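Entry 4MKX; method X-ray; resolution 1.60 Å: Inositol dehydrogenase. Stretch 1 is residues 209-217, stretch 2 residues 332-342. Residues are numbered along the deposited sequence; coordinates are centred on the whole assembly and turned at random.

Stretch 1 (209-217) KEIDKVWAI
Stretch 2 (332-342) LQGTKAALALQ

A β-strand packs against an α-helix through a small, largely apolar contact, with no hydrogen bond passing between the two segments and 317 Å² of surface buried, both sides summed. The strand, Ile211 to Ile217, continues later in the chain; Lys209 and Glu210 lead into it as loop. The helix spans all of Leu332 to Gln342 and extends beyond both ends. The two run in broadly the same sense, their N-to-C directions 48° apart (signed crossing angle -48°), and the axes approach to 7.8 Å. The register follows from the CA pairs: Glu210 CA lies 8.2 Å from Gln333 CA, Ile211 CA lies 7.1 Å from Ala337 CA, and Ala216 CA lies 5.8 Å from Leu341 CA, so the backbones draw together toward their C-terminal ends.

The helix is regular, with phi/psi near -64/-41 and successive i to i-4 bonds from Lys336 N to Leu332 O (2.9 Å) through Gln342 N to Ala338 O (3.0 Å). The strand is extended, phi/psi about -135/150 from Lys213 to Ile217, but Asp212 departs from this at -93/-64. From Lys213 onward its side chains alternate: Val214 and Ala216 point toward the helix, while Lys213 (chi1 p), Trp215 (chi1 t, chi2 38°) and Ile217 (p, t) point away.

At the N-terminal end, Glu210 (m, m, chi3 -46°) and Gln333 (m, m, chi3 -21°) both point toward the other segment. Glu210 OE1 comes to 3.6 Å from Gln333 CG, a contact with the aliphatic part of the glutamine. The carboxylate oxygens and Gln333 NE2 have hydrogen-bonding partners elsewhere in the structure, which suits polar residues at this partly exposed end.

Next, Ile211 (m, t) reaches across the wide gap between backbones, placing CD1 3.9 Å from Ala337 CB. A long side chain here meets a short one, and both residues are buried. Val214, chi1 -55° (m), is the strand's most heavily covered residue. Val214 CG2 lies 3.7 Å from the carbonyl oxygen Ala340 O and 4.1 Å from Ala340 CB, while Val214 CB sits 3.8 Å from Leu341 CD2; the compact branched side chain thus touches two consecutive helix residues. The methyl groups of Ala337 and Ala340, three residues, nearly one helical turn, apart, both point toward the strand and occupy little space, leaving room for Ile211 and Val214.

Leu341 has the largest covered area of any residue here, although its CA-to-CB bond points sideways. With chi1 -71° (m) and chi2 167° (t), the end of the side chain comes nearer the strand, and Leu341 CD2 reaches Val214 CB and also lies 4.3 Å from Ala216 CB. Ala216 suits the closest of the CA pairings: its single methyl contacts the helix backbone directly, Ala216 CB to Leu341 O at 3.6 Å. Gly334, Thr335, Ala338 and Leu339 make no contact with the strand. The seam is therefore held by shape and apolar burial, with no hydrogen bond crossing between strand and helix.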

# COMPACT_ATOMS: atom_id res chain seq x y z
N LYS A 209 24.98 19.82 0.28
CA LYS A 209 24.94 21.17 -0.28
C LYS A 209 24.26 22.14 0.70
O LYS A 209 23.58 21.70 1.63
CB LYS A 209 24.21 21.13 -1.63
CG LYS A 209 24.64 19.96 -2.53
CD LYS A 209 23.63 19.64 -3.66
CE LYS A 209 24.01 18.37 -4.45
NZ LYS A 209 23.03 18.00 -5.54
N GLU A 210 24.46 23.45 0.51
CA GLU A 210 23.82 24.45 1.37
C GLU A 210 22.61 25.08 0.67
O GLU A 210 22.48 25.02 -0.55
CB GLU A 210 24.78 25.59 1.75
CG GLU A 210 26.01 25.18 2.56
CD GLU A 210 25.68 24.35 3.78
OE1 GLU A 210 24.73 24.71 4.53
OE2 GLU A 210 26.40 23.35 4.01
N ILE A 211 21.74 25.71 1.47
CA ILE A 211 20.54 26.38 0.95
C ILE A 211 20.87 27.83 0.60
O ILE A 211 21.43 28.56 1.43
CB ILE A 211 19.39 26.34 1.97
CG1 ILE A 211 19.00 24.89 2.27
CG2 ILE A 211 18.19 27.13 1.46
CD1 ILE A 211 18.44 24.66 3.65
N ASP A 212 20.51 28.26 -0.61
CA ASP A 212 20.85 29.60 -1.09
C ASP A 212 19.74 30.60 -0.83
O ASP A 212 19.93 31.56 -0.08
CB ASP A 212 21.19 29.57 -2.59
CG ASP A 212 21.67 30.92 -3.11
OD1 ASP A 212 22.25 31.69 -2.32
OD2 ASP A 212 21.47 31.20 -4.30
N LYS A 213 18.58 30.41 -1.45
CA LYS A 213 17.50 31.34 -1.21
C LYS A 213 16.17 30.63 -0.99
O LYS A 213 15.99 29.51 -1.46
CB LYS A 213 17.39 32.39 -2.32
CG LYS A 213 17.29 31.81 -3.71
CD LYS A 213 17.26 32.93 -4.75
CE LYS A 213 18.62 33.56 -4.92
NZ LYS A 213 18.58 34.77 -5.79
N VAL A 214 15.29 31.28 -0.26
CA VAL A 214 14.03 30.68 0.17
C VAL A 214 12.88 31.67 0.07
O VAL A 214 13.06 32.89 0.14
CB VAL A 214 14.10 30.21 1.64
CG1 VAL A 214 15.27 29.26 1.85
CG2 VAL A 214 14.23 31.39 2.58
N TRP A 215 11.68 31.14 -0.13
CA TRP A 215 10.46 31.91 0.04
C TRP A 215 9.55 31.02 0.87
O TRP A 215 9.53 29.81 0.67
CB TRP A 215 9.81 32.23 -1.31
CG TRP A 215 8.55 33.06 -1.22
CD1 TRP A 215 8.30 34.09 -0.36
CD2 TRP A 215 7.37 32.91 -2.02
NE1 TRP A 215 7.04 34.60 -0.58
CE2 TRP A 215 6.44 33.88 -1.58
CE3 TRP A 215 7.00 32.05 -3.06
CZ2 TRP A 215 5.18 34.02 -2.16
CZ3 TRP A 215 5.75 32.19 -3.63
CH2 TRP A 215 4.85 33.17 -3.18
N ALA A 216 8.83 31.60 1.81
CA ALA A 216 7.93 30.84 2.67
C ALA A 216 6.63 31.59 2.81
O ALA A 216 6.60 32.83 2.92
CB ALA A 216 8.56 30.58 4.04
N ILE A 217 5.54 30.83 2.80
CA ILE A 217 4.22 31.38 3.01
C ILE A 217 3.49 30.54 4.05
O ILE A 217 3.93 29.45 4.40
CB ILE A 217 3.38 31.45 1.71
CG1 ILE A 217 3.15 30.06 1.11
CG2 ILE A 217 4.06 32.35 0.68
CD1 ILE A 217 2.38 30.12 -0.23
N LEU A 332 24.57 25.48 13.39
CA LEU A 332 24.51 26.86 12.90
C LEU A 332 23.69 26.98 11.63
O LEU A 332 22.81 27.85 11.54
CB LEU A 332 25.92 27.39 12.65
CG LEU A 332 25.99 28.75 11.94
CD1 LEU A 332 25.41 29.85 12.82
CD2 LEU A 332 27.42 29.06 11.56
N GLN A 333 23.98 26.14 10.64
CA GLN A 333 23.28 26.23 9.36
C GLN A 333 21.80 25.92 9.50
O GLN A 333 20.97 26.52 8.80
CB GLN A 333 23.91 25.33 8.31
CG GLN A 333 25.33 25.72 7.93
CD GLN A 333 25.44 27.11 7.34
OE1 GLN A 333 24.46 27.67 6.84
NE2 GLN A 333 26.64 27.68 7.40
N GLY A 334 21.46 24.99 10.38
CA GLY A 334 20.06 24.67 10.63
C GLY A 334 19.32 25.89 11.16
O GLY A 334 18.22 26.21 10.73
N THR A 335 19.93 26.58 12.11
CA THR A 335 19.30 27.75 12.69
C THR A 335 19.22 28.89 11.67
O THR A 335 18.21 29.59 11.57
CB THR A 335 20.07 28.22 13.93
OG1 THR A 335 19.70 27.38 15.03
CG2 THR A 335 19.72 29.64 14.28
N LYS A 336 20.29 29.04 10.89
CA LYS A 336 20.35 30.11 9.91
C LYS A 336 19.24 29.97 8.87
O LYS A 336 18.54 30.94 8.57
CB LYS A 336 21.70 30.13 9.22
CG LYS A 336 21.87 31.27 8.24
CD LYS A 336 23.19 31.16 7.48
CE LYS A 336 24.35 31.38 8.42
NZ LYS A 336 24.11 32.60 9.24
N ALA A 337 19.09 28.77 8.32
CA ALA A 337 18.07 28.53 7.29
C ALA A 337 16.68 28.72 7.87
O ALA A 337 15.80 29.27 7.21
CB ALA A 337 18.22 27.14 6.68
N ALA A 338 16.48 28.28 9.10
CA ALA A 338 15.18 28.46 9.75
C ALA A 338 14.85 29.94 9.96
O ALA A 338 13.72 30.36 9.75
CB ALA A 338 15.12 27.68 11.07
N LEU A 339 15.84 30.72 10.38
CA LEU A 339 15.66 32.16 10.48
C LEU A 339 15.33 32.79 9.13
O LEU A 339 14.50 33.70 9.05
CB LEU A 339 16.92 32.81 11.06
CG LEU A 339 17.20 32.46 12.51
CD1 LEU A 339 18.52 33.06 12.93
CD2 LEU A 339 16.07 32.96 13.41
N ALA A 340 15.99 32.32 8.09
CA ALA A 340 15.75 32.82 6.74
C ALA A 340 14.32 32.51 6.30
O ALA A 340 13.69 33.34 5.65
CB ALA A 340 16.75 32.22 5.77
N LEU A 341 13.83 31.32 6.64
CA LEU A 341 12.45 30.95 6.31
C LEU A 341 11.47 31.85 7.05
O LEU A 341 10.48 32.28 6.50
CB LEU A 341 12.19 29.48 6.66
CG LEU A 341 12.87 28.45 5.78
CD1 LEU A 341 12.77 27.07 6.44
CD2 LEU A 341 12.22 28.40 4.41
N GLN A 342 11.77 32.14 8.31
CA GLN A 342 10.91 33.01 9.10
C GLN A 342 10.90 34.43 8.53
O GLN A 342 9.85 35.09 8.51
CB GLN A 342 11.40 33.07 10.54
CG GLN A 342 10.28 33.16 11.53
CD GLN A 342 9.41 31.93 11.51
OE1 GLN A 342 9.89 30.80 11.70
NE2 GLN A 342 8.12 32.12 11.25